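Local coordinates for protein polynucleotide 5'-triphosphatase (Acanthamoeba polyphaga mimivirus, PDB 3BGY) that removes the terminal phosphate from the 5'-triphosphate end of mRNA, as the triphosphatase domain of a multifunctional viral mRNA-capping enzyme, at residues F15-N18 and E19-I23; F180-N183 and K184-I188; D220-T223 and L224-E227; N230-M233 and I234-D237. All blocks are in the same frame, centred on the assembly; numbering follows the deposited sequence. Where two conformers were deposited one is given.

Interaction 1 of 4, residues F15-N18 and E19-I23; sequences FSEN and EYNEI
Tyr20 N donates to Ser16 O over 2.8 Å in a nearly straight bond, the first turn of helix 17-32. Asn21 N to Glu17 O and Glu22 N to Asn18 O follow in the same i to i+4 pattern. Ser16 sits at the N-cap, just ahead of the helix, and makes a capping box with Glu19: Glu19 N gives its proton to Ser16 OG (3.1 Å), and Ser16 N returns one to Glu19 OE1 (2.9 Å), approaching from above the carboxylate plane. The serine hydroxyl reaches the helix because OG lies between its own backbone N and carbonyl carbon (chi1 63°). The other oxygen, Glu19 OE2, accepts from Asp138 N, so both carboxylate oxygens of the buried Glu19 are engaged. Within the same first turns, Asn18 ND2 donates to Glu22 OE2 (3.0 Å), also from above the carboxylate and bent to 136°. Two waters link Asn21 ND2 to Glu17 OE2 and to Asn18 OD1 on the outer surface. On the inner side, Ile23 CD1 lies over one face of the Phe15 ring, 3.6 Å from its centroid and 17° off the normal, a CH-pi contact. Phe15 and Ile23 together pack on Ile221 of helix 221-235 and on Ile144 of strand 142-152, which places the helix start against the outside of the barrel wall.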
ATOM      1  N   PHE A  15       6.170 -19.412  11.497  1.00 19.96           N
ATOM      2  CA  PHE A  15       5.148 -20.168  10.781  1.00 18.06           C
ATOM      3  C   PHE A  15       4.981 -21.604  11.229  1.00 18.64           C
ATOM      4  O   PHE A  15       5.959 -22.303  11.491  1.00 20.88           O
ATOM      5  CB  PHE A  15       5.448 -20.190   9.266  1.00 15.33           C
ATOM      6  CG  PHE A  15       5.703 -18.829   8.668  1.00 18.85           C
ATOM      7  CD1 PHE A  15       4.814 -17.765   8.901  1.00 24.04           C
ATOM      8  CD2 PHE A  15       6.845 -18.602   7.875  1.00 19.33           C
ATOM      9  CE1 PHE A  15       5.065 -16.486   8.356  1.00 20.46           C
ATOM     10  CE2 PHE A  15       7.096 -17.330   7.323  1.00 24.28           C
ATOM     11  CZ  PHE A  15       6.200 -16.281   7.570  1.00 18.72           C
ATOM     12  N   SER A  16       3.725 -22.047  11.242  1.00 18.24           N
ATOM     13  CA  SER A  16       3.405 -23.445  11.538  1.00 21.70           C
ATOM     14  C   SER A  16       3.740 -24.195  10.241  1.00 19.89           C
ATOM     15  O   SER A  16       3.945 -23.567   9.186  1.00 15.54           O
ATOM     16  CB  SER A  16       1.911 -23.596  11.811  1.00 21.31           C
ATOM     17  OG  SER A  16       1.164 -23.253  10.661  1.00 17.75           O
ATOM     18  N   GLU A  17       3.725 -25.527  10.274  1.00 15.66           N
ATOM     19  CA  GLU A  17       4.023 -26.301   9.073  1.00 16.41           C
ATOM     20  C   GLU A  17       3.036 -25.996   7.936  1.00 19.34           C
ATOM     21  O   GLU A  17       3.459 -25.793   6.783  1.00 16.67           O
ATOM     22  CB  GLU A  17       4.039 -27.806   9.388  1.00 19.17           C
ATOM     23  CG  GLU A  17       4.346 -28.668   8.158  1.00 18.92           C
ATOM     24  CD  GLU A  17       4.315 -30.153   8.442  1.00 26.28           C
ATOM     25  OE1 GLU A  17       3.881 -30.557   9.541  1.00 28.32           O
ATOM     26  OE2 GLU A  17       4.752 -30.915   7.559  1.00 23.56           O
ATOM     27  N   ASN A  18       1.745 -25.867   8.261  1.00 16.13           N
ATOM     28  CA  ASN A  18       0.773 -25.579   7.226  1.00 17.70           C
ATOM     29  C   ASN A  18       0.927 -24.167   6.666  1.00 15.23           C
ATOM     30  O   ASN A  18       0.782 -23.982   5.464  1.00 18.44           O
ATOM     31  CB  ASN A  18      -0.659 -25.790   7.691  1.00 24.45           C
ATOM     32  CG  ASN A  18      -1.644 -25.735   6.531  1.00 36.79           C
ATOM     33  OD1 ASN A  18      -1.464 -26.425   5.517  1.00 47.26           O
ATOM     34  ND2 ASN A  18      -2.652 -24.881   6.644  1.00 42.87           N
ATOM     35  N   GLU A  19       1.184 -23.193   7.540  1.00 14.84           N
ATOM     36  CA  GLU A  19       1.381 -21.801   7.099  1.00 13.01           C
ATOM     37  C   GLU A  19       2.599 -21.733   6.206  1.00 11.90           C
ATOM     38  O   GLU A  19       2.548 -21.135   5.136  1.00 14.15           O
ATOM     39  CB  GLU A  19       1.583 -20.893   8.290  1.00 12.04           C
ATOM     40  CG  GLU A  19       0.286 -20.578   9.033  1.00 21.62           C
ATOM     41  CD  GLU A  19       0.507 -20.056  10.436  1.00 16.87           C
ATOM     42  OE1 GLU A  19       1.656 -20.001  10.931  1.00 17.80           O
ATOM     43  OE2 GLU A  19      -0.512 -19.681  11.050  1.00 20.61           O
ATOM     44  N   TYR A  20       3.673 -22.405   6.620  1.00 13.64           N
ATOM     45  CA  TYR A  20       4.917 -22.472   5.818  1.00 12.88           C
ATOM     46  C   TYR A  20       4.610 -22.971   4.392  1.00 15.29           C
ATOM     47  O   TYR A  20       4.978 -22.341   3.401  1.00 13.10           O
ATOM     48  CB  TYR A  20       5.917 -23.420   6.508  1.00 12.65           C
ATOM     49  CG  TYR A  20       7.299 -23.537   5.872  1.00 13.36           C
ATOM     50  CD1 TYR A  20       7.517 -24.361   4.739  1.00 15.03           C
ATOM     51  CD2 TYR A  20       8.412 -22.918   6.471  1.00 12.99           C
ATOM     52  CE1 TYR A  20       8.830 -24.572   4.224  1.00 15.63           C
ATOM     53  CE2 TYR A  20       9.702 -23.122   5.986  1.00 17.23           C
ATOM     54  CZ  TYR A  20       9.897 -23.961   4.851  1.00 15.08           C
ATOM     55  OH  TYR A  20      11.152 -24.165   4.376  1.00 14.92           O
ATOM     56  N   ASN A  21       3.940 -24.117   4.279  1.00 12.68           N
ATOM     57  CA  ASN A  21       3.629 -24.672   2.952  1.00 10.81           C
ATOM     58  C   ASN A  21       2.709 -23.803   2.082  1.00 13.19           C
ATOM     59  O   ASN A  21       2.913 -23.678   0.869  1.00 14.27           O
ATOM     60  CB  ASN A  21       3.069 -26.097   3.118  1.00 15.80           C
ATOM     61  CG  ASN A  21       4.131 -27.058   3.626  1.00 18.99           C
ATOM     62  OD1 ASN A  21       5.327 -26.814   3.443  1.00 14.30           O
ATOM     63  ND2 ASN A  21       3.709 -28.174   4.232  1.00 15.88           N
ATOM     64  N   GLU A  22       1.756 -23.143   2.726  1.00 12.34           N
ATOM     65  CA  GLU A  22       0.834 -22.268   2.010  1.00 13.33           C
ATOM     66  C   GLU A  22       1.555 -21.001   1.533  1.00 13.16           C
ATOM     67  O   GLU A  22       1.325 -20.567   0.419  1.00 14.14           O
ATOM     68  CB  GLU A  22      -0.359 -21.909   2.893  1.00 18.70           C
ATOM     69  CG  GLU A  22      -1.357 -23.051   3.017  1.00 25.68           C
ATOM     70  CD  GLU A  22      -2.654 -22.671   3.735  1.00 40.65           C
ATOM     71  OE1 GLU A  22      -2.916 -21.456   3.935  1.00 32.37           O
ATOM     72  OE2 GLU A  22      -3.428 -23.605   4.078  1.00 38.67           O
ATOM     73  N   ILE A  23       2.462 -20.475   2.361  1.00 15.87           N
ATOM     74  CA  ILE A  23       3.242 -19.266   2.018  1.00 12.74           C
ATOM     75  C   ILE A  23       4.219 -19.587   0.884  1.00 14.58           C
ATOM     76  O   ILE A  23       4.440 -18.759   0.005  1.00 14.05           O
ATOM     77  CB  ILE A  23       3.946 -18.681   3.263  1.00 12.67           C
ATOM     78  CG1 ILE A  23       2.873 -18.147   4.193  1.00 14.76           C
ATOM     79  CG2 ILE A  23       4.878 -17.480   2.909  1.00 12.46           C
ATOM     80  CD1 ILE A  23       3.308 -17.926   5.624  1.00 15.90           C
TER
HETATM   81  O   HOH W   1       5.702 -30.083   5.203  1.00 20.74           O
HETATM   82  O   HOH W   2       0.883 -28.519   4.905  1.00 32.11           O

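Interaction 2 of 4, residues F180-N183 and K184-I188; sequences FTIN and KNSRI
Two backbone bonds pair Phe180 with Ile188: Phe180 N to Ile188 O and Ile188 N to Phe180 O, each 2.8 Å and within 15° of straight. They define an antiparallel hydrogen-bonded pair. Nearer the turn the ladder frays, since Ile182 N to Ser186 O is weak, stretched to 3.3 Å and bent to 126°. Between these bonds Arg187 CA makes a CA-H...O contact with Phe180 O.

Side-chain hydrogen bonding takes over where the backbone ladder slackens. Asn183 OD1 accepts from Asn185 N (2.9 Å), met in the carbonyl plane on a lone pair. Asn183 chi1 of 54° sets CG between its own N and carbonyl carbon and turns the amide back over the turn. Asn183 ND2 and Ser186 OG are hydrogen-bonded to the two carboxylate oxygens of Glu227. This is the tip of the beta hairpin formed by strands 169-183 and 186-196, neighbours in the closed antiparallel barrel characteristic of tunnel-type RNA triphosphatases.

Apolar contacts lie on the same side as Phe180 and Ile188: Phe180 CD2 approaches Ile188 CG2 at 4.3 Å, and Ile182 CG2 meets Ile188 CG1 at 4.2 Å. Tyr57 of helix 47-60 touches all three residues. On the other sheet face, Thr181 OG1 lies 3.9 Å from Arg187 CG, while the arginine's NH2 forms a salt bridge with Asp189.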
ATOM      1  N   PHE A 180      12.118   1.929   3.103  1.00 11.10           N
ATOM      2  CA  PHE A 180      13.515   1.576   3.277  1.00 10.88           C
ATOM      3  C   PHE A 180      13.836   0.339   2.468  1.00 15.06           C
ATOM      4  O   PHE A 180      13.317  -0.733   2.742  1.00 13.45           O
ATOM      5  CB  PHE A 180      13.794   1.330   4.764  1.00 13.14           C
ATOM      6  CG  PHE A 180      13.419   2.493   5.630  1.00 12.57           C
ATOM      7  CD1 PHE A 180      14.313   3.553   5.820  1.00 12.61           C
ATOM      8  CD2 PHE A 180      12.150   2.549   6.248  1.00 11.48           C
ATOM      9  CE1 PHE A 180      13.974   4.665   6.608  1.00 11.80           C
ATOM     10  CE2 PHE A 180      11.795   3.663   7.051  1.00 11.84           C
ATOM     11  CZ  PHE A 180      12.715   4.734   7.236  1.00 14.01           C
ATOM     12  N   THR A 181      14.684   0.480   1.450  1.00 12.32           N
ATOM     13  CA  THR A 181      15.044  -0.663   0.619  1.00 12.31           C
ATOM     14  C   THR A 181      16.177  -1.385   1.347  1.00 16.56           C
ATOM     15  O   THR A 181      17.322  -0.968   1.298  1.00 19.73           O
ATOM     16  CB  THR A 181      15.424  -0.199  -0.825  1.00 13.99           C
ATOM     17  OG1 THR A 181      14.274   0.402  -1.434  1.00 17.06           O
ATOM     18  CG2 THR A 181      15.823  -1.416  -1.682  1.00 18.85           C
ATOM     19  N   ILE A 182      15.819  -2.428   2.086  1.00 14.21           N
ATOM     20  CA  ILE A 182      16.807  -3.136   2.894  1.00 17.04           C
ATOM     21  C   ILE A 182      17.817  -4.006   2.144  1.00 19.83           C
ATOM     22  O   ILE A 182      18.932  -4.218   2.622  1.00 23.24           O
ATOM     23  CB  ILE A 182      16.137  -3.853   4.093  1.00 29.17           C
ATOM     24  CG1 ILE A 182      15.026  -4.779   3.619  1.00 31.89           C
ATOM     25  CG2 ILE A 182      15.556  -2.800   5.091  1.00 28.34           C
ATOM     26  CD1 ILE A 182      14.488  -5.709   4.728  1.00 36.46           C
ATOM     27  N   ASN A 183      17.409  -4.499   0.983  1.00 18.16           N
ATOM     28  CA  ASN A 183      18.245  -5.295   0.079  1.00 22.80           C
ATOM     29  C   ASN A 183      17.548  -5.277  -1.266  1.00 18.88           C
ATOM     30  O   ASN A 183      16.470  -4.689  -1.402  1.00 21.76           O
ATOM     31  CB  ASN A 183      18.517  -6.738   0.595  1.00 24.31           C
ATOM     32  CG  ASN A 183      17.245  -7.511   0.942  1.00 20.61           C
ATOM     33  OD1 ASN A 183      16.318  -7.614   0.132  1.00 23.51           O
ATOM     34  ND2 ASN A 183      17.217  -8.098   2.133  1.00 31.28           N
ATOM     35  N   LYS A 184      18.121  -5.966  -2.252  1.00 20.40           N
ATOM     36  CA  LYS A 184      17.558  -6.003  -3.601  1.00 23.75           C
ATOM     37  C   LYS A 184      16.168  -6.602  -3.740  1.00 19.98           C
ATOM     38  O   LYS A 184      15.436  -6.248  -4.650  1.00 23.53           O
ATOM     39  CB  LYS A 184      18.517  -6.734  -4.558  1.00 31.69           C
ATOM     40  CG  LYS A 184      19.049  -8.051  -4.015  1.00 42.82           C
ATOM     41  CD  LYS A 184      20.049  -8.714  -4.959  1.00 58.49           C
ATOM     42  CE  LYS A 184      20.655  -9.957  -4.300  1.00 64.08           C
ATOM     43  NZ  LYS A 184      21.699 -10.620  -5.136  1.00 70.57           N
ATOM     44  N   ASN A 185      15.763  -7.387  -2.741  1.00 17.56           N
ATOM     45  CA  ASN A 185      14.489  -8.102  -2.802  1.00 17.85           C
ATOM     46  C   ASN A 185      13.361  -7.706  -1.875  1.00 13.28           C
ATOM     47  O   ASN A 185      12.235  -8.175  -2.044  1.00 14.21           O
ATOM     48  CB  ASN A 185      14.776  -9.588  -2.617  1.00 19.58           C
ATOM     49  CG  ASN A 185      15.858 -10.088  -3.556  1.00 18.53           C
ATOM     50  OD1 ASN A 185      15.810  -9.821  -4.748  1.00 21.40           O
ATOM     51  ND2 ASN A 185      16.845 -10.793  -3.015  1.00 27.42           N
ATOM     52  N   SER A 186      13.632  -6.807  -0.943  1.00 17.26           N
ATOM     53  CA  SER A 186      12.596  -6.415  -0.004  1.00 16.00           C
ATOM     54  C   SER A 186      12.714  -4.971   0.435  1.00 15.85           C
ATOM     55  O   SER A 186      13.805  -4.404   0.462  1.00 16.71           O
ATOM     56  CB  SER A 186      12.591  -7.336   1.216  1.00 17.17           C
ATOM     57  OG  SER A 186      13.849  -7.310   1.834  1.00 25.15           O
ATOM     58  N   ARG A 187      11.578  -4.425   0.849  1.00 13.13           N
ATOM     59  CA  ARG A 187      11.479  -3.029   1.277  1.00  7.55           C
ATOM     60  C   ARG A 187      10.543  -2.921   2.470  1.00 12.66           C
ATOM     61  O   ARG A 187       9.547  -3.640   2.534  1.00 16.89           O
ATOM     62  CB  ARG A 187      10.928  -2.248   0.084  1.00 16.74           C
ATOM     63  CG  ARG A 187      10.969  -0.745   0.194  1.00 19.50           C
ATOM     64  CD  ARG A 187      10.374  -0.104  -1.070  1.00 19.55           C
ATOM     65  NE  ARG A 187       8.910  -0.160  -0.989  1.00 21.27           N
ATOM     66  CZ  ARG A 187       8.116  -0.893  -1.767  1.00 31.58           C
ATOM     67  NH1 ARG A 187       8.627  -1.638  -2.742  1.00 32.44           N
ATOM     68  NH2 ARG A 187       6.823  -0.974  -1.483  1.00 31.30           N
ATOM     69  N   ILE A 188      10.916  -2.086   3.440  1.00 11.46           N
ATOM     70  CA  ILE A 188      10.081  -1.844   4.617  1.00 11.61           C
ATOM     71  C   ILE A 188       9.343  -0.523   4.363  1.00 14.83           C
ATOM     72  O   ILE A 188       9.992   0.465   4.064  1.00 15.10           O
ATOM     73  CB  ILE A 188      10.946  -1.695   5.904  1.00 13.39           C
ATOM     74  CG1 ILE A 188      11.535  -3.060   6.327  1.00 20.14           C
ATOM     75  CG2 ILE A 188      10.099  -1.100   7.087  1.00 17.76           C
ATOM     76  CD1 ILE A 188      10.543  -4.021   7.018  1.00 26.18           C
TER

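Interaction 3 of 4, residues D220-T223 and L224-E227; sequences DINT and LESE
Asp220 O accepts from Leu224 N at 3.1 Å, the opening i to i+4 bond of helix 221-235. Asp220 is the N-cap: its OD1 takes protons from both Asn222 N (2.9 Å) and Asn222 ND2 (2.8 Å), the backbone N-H arriving on the anti side of the carboxylate and the amide nearly along the C-O axis. Two bonds to one oxygen tie down the cap and the asparagine amide at once. Ile221 O next receives Glu225 N (2.8 Å), while the Ile221 side chain packs on Val24 and Leu27 of helix 17-32. The helix is the last in the chain and lies outside the barrel; Leu224, on its inner side, touches Leu213, Phe38 and Val40 of strands 208-215 and 36-42. Asn222 O accepts from Ser226 N, and a water bridges the same oxygen to Ser226 OG. A second water donates to Asn222 OD1 (2.7 Å) and Glu225 OE1 (2.6 Å), whereas Glu225 OE2 accepts from Ile14 N. Thr223 O receives Glu227 N, and the two side chains run alongside one another, Thr223 CG2 coming within 4.0 Å of Glu227 OE2, the carboxylate being held by the hairpin tip at 183-186.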
ATOM      1  N   ASP A 220      13.367 -16.920  -0.595  1.00 15.34           N
ATOM      2  CA  ASP A 220      13.068 -18.195   0.060  1.00 15.88           C
ATOM      3  C   ASP A 220      12.270 -17.849   1.313  1.00 11.88           C
ATOM      4  O   ASP A 220      12.547 -16.866   1.978  1.00 13.17           O
ATOM      5  CB  ASP A 220      14.381 -18.858   0.465  1.00 13.81           C
ATOM      6  CG  ASP A 220      14.193 -20.300   0.968  1.00 13.73           C
ATOM      7  OD1 ASP A 220      13.981 -20.498   2.175  1.00 16.96           O
ATOM      8  OD2 ASP A 220      14.254 -21.214   0.139  1.00 18.00           O
ATOM      9  N   ILE A 221      11.329 -18.716   1.696  1.00 11.89           N
ATOM     10  CA  ILE A 221      10.545 -18.454   2.904  1.00 12.59           C
ATOM     11  C   ILE A 221      11.382 -18.359   4.187  1.00 14.38           C
ATOM     12  O   ILE A 221      11.006 -17.672   5.144  1.00 14.17           O
ATOM     13  CB  ILE A 221       9.444 -19.492   3.060  1.00 14.20           C
ATOM     14  CG1 ILE A 221       8.434 -19.041   4.126  1.00 16.23           C
ATOM     15  CG2 ILE A 221      10.040 -20.845   3.356  1.00 17.02           C
ATOM     16  CD1 ILE A 221       7.261 -19.954   4.275  1.00 18.04           C
ATOM     17  N   ASN A 222      12.514 -19.073   4.208  1.00 14.28           N
ATOM     18  CA  ASN A 222      13.373 -19.043   5.380  1.00 13.69           C
ATOM     19  C   ASN A 222      14.036 -17.671   5.519  1.00 14.35           C
ATOM     20  O   ASN A 222      14.230 -17.186   6.624  1.00 17.49           O
ATOM     21  CB  ASN A 222      14.371 -20.199   5.342  1.00 14.06           C
ATOM     22  CG  ASN A 222      13.670 -21.530   5.482  1.00 15.96           C
ATOM     23  OD1 ASN A 222      13.199 -21.865   6.576  1.00 17.15           O
ATOM     24  ND2 ASN A 222      13.475 -22.225   4.374  1.00 16.78           N
ATOM     25  N   THR A 223      14.354 -17.058   4.375  1.00 13.29           N
ATOM     26  CA  THR A 223      14.890 -15.679   4.368  1.00 14.90           C
ATOM     27  C   THR A 223      13.778 -14.702   4.843  1.00 13.55           C
ATOM     28  O   THR A 223      14.040 -13.780   5.652  1.00 14.97           O
ATOM     29  CB  THR A 223      15.359 -15.325   2.950  1.00 14.04           C
ATOM     30  OG1 THR A 223      16.286 -16.318   2.537  1.00 16.96           O
ATOM     31  CG2 THR A 223      16.039 -13.968   2.884  1.00 17.69           C
ATOM     32  N   LEU A 224      12.540 -14.932   4.390  1.00 14.32           N
ATOM     33  CA  LEU A 224      11.402 -14.093   4.794  1.00 10.85           C
ATOM     34  C   LEU A 224      11.179 -14.192   6.296  1.00 14.83           C
ATOM     35  O   LEU A 224      11.033 -13.164   6.961  1.00 14.64           O
ATOM     36  CB  LEU A 224      10.130 -14.513   4.063  1.00 12.90           C
ATOM     37  CG  LEU A 224       8.806 -13.830   4.451  1.00 15.28           C
ATOM     38  CD1 LEU A 224       8.837 -12.364   4.034  1.00 14.14           C
ATOM     39  CD2 LEU A 224       7.644 -14.535   3.818  1.00 15.69           C
ATOM     40  N   GLU A 225      11.266 -15.416   6.834  1.00 15.52           N
ATOM     41  CA  GLU A 225      11.039 -15.627   8.271  1.00 13.69           C
ATOM     42  C   GLU A 225      12.112 -14.905   9.071  1.00 15.98           C
ATOM     43  O   GLU A 225      11.792 -14.242  10.058  1.00 17.71           O
ATOM     44  CB  GLU A 225      11.021 -17.132   8.601  1.00 16.28           C
ATOM     45  CG  GLU A 225      10.390 -17.477   9.928  1.00 26.77           C
ATOM     46  CD  GLU A 225      10.063 -18.968  10.061  1.00 30.78           C
ATOM     47  OE1 GLU A 225      10.722 -19.808   9.417  1.00 36.61           O
ATOM     48  OE2 GLU A 225       9.113 -19.293  10.796  1.00 37.07           O
ATOM     49  N   SER A 226      13.369 -14.952   8.607  1.00 14.62           N
ATOM     50  CA  SER A 226      14.475 -14.251   9.280  1.00 17.45           C
ATOM     51  C   SER A 226      14.253 -12.739   9.242  1.00 16.42           C
ATOM     52  O   SER A 226      14.477 -12.051  10.229  1.00 19.36           O
ATOM     53  CB  SER A 226      15.809 -14.555   8.615  1.00 23.00           C
ATOM     54  OG  SER A 226      16.169 -15.902   8.827  1.00 30.85           O
ATOM     55  N   GLU A 227      13.758 -12.241   8.109  1.00 14.11           N
ATOM     56  CA  GLU A 227      13.496 -10.798   7.984  1.00 17.77           C
ATOM     57  C   GLU A 227      12.328 -10.372   8.876  1.00 15.83           C
ATOM     58  O   GLU A 227      12.391  -9.326   9.526  1.00 16.35           O
ATOM     59  CB  GLU A 227      13.245 -10.401   6.523  1.00 20.26           C
ATOM     60  CG  GLU A 227      14.530 -10.370   5.723  1.00 26.17           C
ATOM     61  CD  GLU A 227      14.377  -9.881   4.292  1.00 36.85           C
ATOM     62  OE1 GLU A 227      13.299  -9.363   3.931  1.00 28.72           O
ATOM     63  OE2 GLU A 227      15.357 -10.033   3.522  1.00 35.38           O
TER
HETATM   64  O   HOH W   3      13.234 -20.316   8.837  1.00 32.13           O
HETATM   65  O   HOH W   4      15.005 -18.453   8.945  1.00 34.13           O

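Interaction 4 of 4, residues N230-M233 and I234-D237; sequences NVFM and IIQD
Phe232 and Ile235 meet through side chains that run roughly parallel off the last turn of helix 221-235, the C-terminal helix packed against the outside of the triphosphatase barrel. The isoleucine can be traced outward. Ile235 CB stands 4.1 Å from Val231 O, one turn back. Its branches divide there: CG2 stays at 3.7 Å from Val231 O, while CG1 lies between the residue's own N and carbonyl carbon (chi1 69°) and passes close to Val231 O as well as Phe232 O. The extended chain then carries CD1 to the Phe232 ring, where it comes to 3.8 Å from Phe232 CD1 and also touches CE1. Phe42 of strand 36-42 touches both side chains, and its ring and that of Trp140 meet Phe232 with planes about 60° apart.

The last turn is mixed: Ile234 N makes an i to i+3 bond to Val231 O from well above the carbonyl plane, while Ile235 N keeps the i to i+4 bond to the same oxygen (3.0 Å); Ile234 N to Asn230 O is only weak. Gln236 N still bonds to Phe232 O, but Gln236 is the first residue whose backbone is no longer helical. Its side chain runs back beside Phe232, the amide and ring planes 44° apart, with Gln236 NE2 at 3.8 Å from Phe232 CD1.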
ATOM      1  N   ASN A 230      13.512 -10.108  12.485  0.50 16.17           N
ATOM      2  CA  ASN A 230      14.276  -8.872  12.710  0.50 19.69           C
ATOM      3  C   ASN A 230      13.338  -7.694  13.006  0.50 19.60           C
ATOM      4  O   ASN A 230      13.584  -6.923  13.942  0.50 20.18           O
ATOM      5  CB  ASN A 230      15.153  -8.535  11.497  0.50 21.36           C
ATOM      6  CG  ASN A 230      16.389  -9.419  11.381  0.50 26.23           C
ATOM      7  OD1 ASN A 230      16.769 -10.128  12.316  0.50 28.39           O
ATOM      8  ND2 ASN A 230      17.032  -9.366  10.219  0.50 31.01           N
ATOM      9  N   VAL A 231      12.232  -7.607  12.258  1.00 16.17           N
ATOM     10  CA  VAL A 231      11.240  -6.531  12.469  1.00 14.03           C
ATOM     11  C   VAL A 231      10.535  -6.707  13.828  1.00 20.40           C
ATOM     12  O   VAL A 231      10.361  -5.728  14.579  1.00 17.43           O
ATOM     13  CB  VAL A 231      10.186  -6.483  11.332  1.00 16.10           C
ATOM     14  CG1 VAL A 231       9.200  -5.349  11.559  1.00 19.69           C
ATOM     15  CG2 VAL A 231      10.877  -6.338   9.987  1.00 16.78           C
ATOM     16  N   PHE A 232      10.168  -7.952  14.164  1.00 17.78           N
ATOM     17  CA  PHE A 232       9.550  -8.234  15.469  1.00 20.55           C
ATOM     18  C   PHE A 232      10.469  -7.890  16.637  1.00 18.68           C
ATOM     19  O   PHE A 232       9.995  -7.454  17.674  1.00 22.68           O
ATOM     20  CB  PHE A 232       9.090  -9.693  15.589  1.00 18.95           C
ATOM     21  CG  PHE A 232       7.734  -9.940  14.990  1.00 23.14           C
ATOM     22  CD1 PHE A 232       6.585  -9.299  15.526  1.00 26.46           C
ATOM     23  CD2 PHE A 232       7.589 -10.784  13.884  1.00 29.20           C
ATOM     24  CE1 PHE A 232       5.309  -9.509  14.959  1.00 27.69           C
ATOM     25  CE2 PHE A 232       6.318 -11.006  13.305  1.00 26.69           C
ATOM     26  CZ  PHE A 232       5.179 -10.364  13.846  1.00 28.04           C
ATOM     27  N   MET A 233      11.780  -8.022  16.442  1.00 21.80           N
ATOM     28  CA  MET A 233      12.743  -7.660  17.489  1.00 25.50           C
ATOM     29  C   MET A 233      12.752  -6.147  17.753  1.00 28.04           C
ATOM     30  O   MET A 233      13.041  -5.687  18.873  1.00 26.35           O
ATOM     31  CB  MET A 233      14.132  -8.153  17.130  1.00 28.32           C
ATOM     32  CG  MET A 233      14.331  -9.634  17.408  1.00 41.44           C
ATOM     33  SD  MET A 233      15.976 -10.182  16.930  1.00 50.11           S
ATOM     34  CE  MET A 233      17.042  -9.113  17.995  1.00 52.53           C
ATOM     35  N   ILE A 234      12.381  -5.377  16.735  1.00 26.50           N
ATOM     36  CA  ILE A 234      12.310  -3.932  16.893  1.00 27.24           C
ATOM     37  C   ILE A 234      10.983  -3.532  17.557  1.00 28.03           C
ATOM     38  O   ILE A 234      10.994  -2.829  18.571  1.00 33.49           O
ATOM     39  CB  ILE A 234      12.482  -3.178  15.540  1.00 27.40           C
ATOM     40  CG1 ILE A 234      13.798  -3.570  14.879  1.00 29.11           C
ATOM     41  CG2 ILE A 234      12.501  -1.675  15.761  1.00 29.00           C
ATOM     42  CD1 ILE A 234      13.729  -3.554  13.370  1.00 31.27           C
ATOM     43  N   ILE A 235       9.860  -4.032  17.045  1.00 23.95           N
ATOM     44  CA  ILE A 235       8.557  -3.643  17.590  1.00 27.39           C
ATOM     45  C   ILE A 235       8.207  -4.154  18.987  1.00 29.24           C
ATOM     46  O   ILE A 235       7.459  -3.501  19.701  1.00 32.21           O
ATOM     47  CB  ILE A 235       7.373  -3.844  16.583  1.00 33.10           C
ATOM     48  CG1 ILE A 235       7.083  -5.308  16.307  1.00 30.41           C
ATOM     49  CG2 ILE A 235       7.698  -3.187  15.275  1.00 31.06           C
ATOM     50  CD1 ILE A 235       5.876  -5.531  15.383  1.00 42.91           C
ATOM     51  N   GLN A 236       8.804  -5.274  19.394  1.00 33.58           N
ATOM     52  CA  GLN A 236       8.539  -5.826  20.723  1.00 36.63           C
ATOM     53  C   GLN A 236       9.383  -5.164  21.814  1.00 43.72           C
ATOM     54  O   GLN A 236      10.531  -4.768  21.584  1.00 38.34           O
ATOM     55  CB  GLN A 236       8.701  -7.347  20.724  1.00 38.12           C
ATOM     56  CG  GLN A 236       7.622  -8.053  19.897  1.00 43.29           C
ATOM     57  CD  GLN A 236       7.813  -9.565  19.749  1.00 50.94           C
ATOM     58  OE1 GLN A 236       8.883 -10.105  20.115  1.00 53.52           O
ATOM     59  NE2 GLN A 236       6.875 -10.216  19.241  1.00 53.20           N
ATOM     60  N   ASP A 237       8.767  -4.989  22.981  1.00 51.07           N
ATOM     61  CA  ASP A 237       9.417  -4.366  24.135  1.00 58.15           C
ATOM     62  C   ASP A 237      10.231  -5.393  24.930  1.00 61.82           C
ATOM     63  O   ASP A 237       9.650  -6.417  25.364  1.00 65.08           O
ATOM     64  CB  ASP A 237       8.369  -3.697  25.039  1.00 57.36           C
ATOM     65  CG  ASP A 237       7.470  -2.710  24.287  1.00 55.84           C
ATOM     66  OD1 ASP A 237       7.943  -2.029  23.353  1.00 50.32           O
ATOM     67  OD2 ASP A 237       6.281  -2.606  24.650  1.00 60.20           O
ATOM     68  OXT ASP A 237      11.451  -5.171  25.076  1.00 65.40           O
TER

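Helix 221-235 connects all four contacts. Interactions 3 and 4 are its beginning and its end, with centres 15 Å apart. Interaction 1 joins the beginning: Tyr20 OH to Asn222 ND2 and Phe15 N to Glu225 OE2 are both probable hydrogen bonds of 3.0 Å, with Ile221 CD1 packed 3.7 Å from Ile23 CB. Interaction 2 reaches the same helix at two levels, through Glu227 of interaction 3 and through Ile188 CD1, 3.8 Å from Val231 CG2 in interaction 4. Interactions 1 and 2 do not touch, their nearest atoms being about 13 Å apart. None of the four includes a bound metal or substrate.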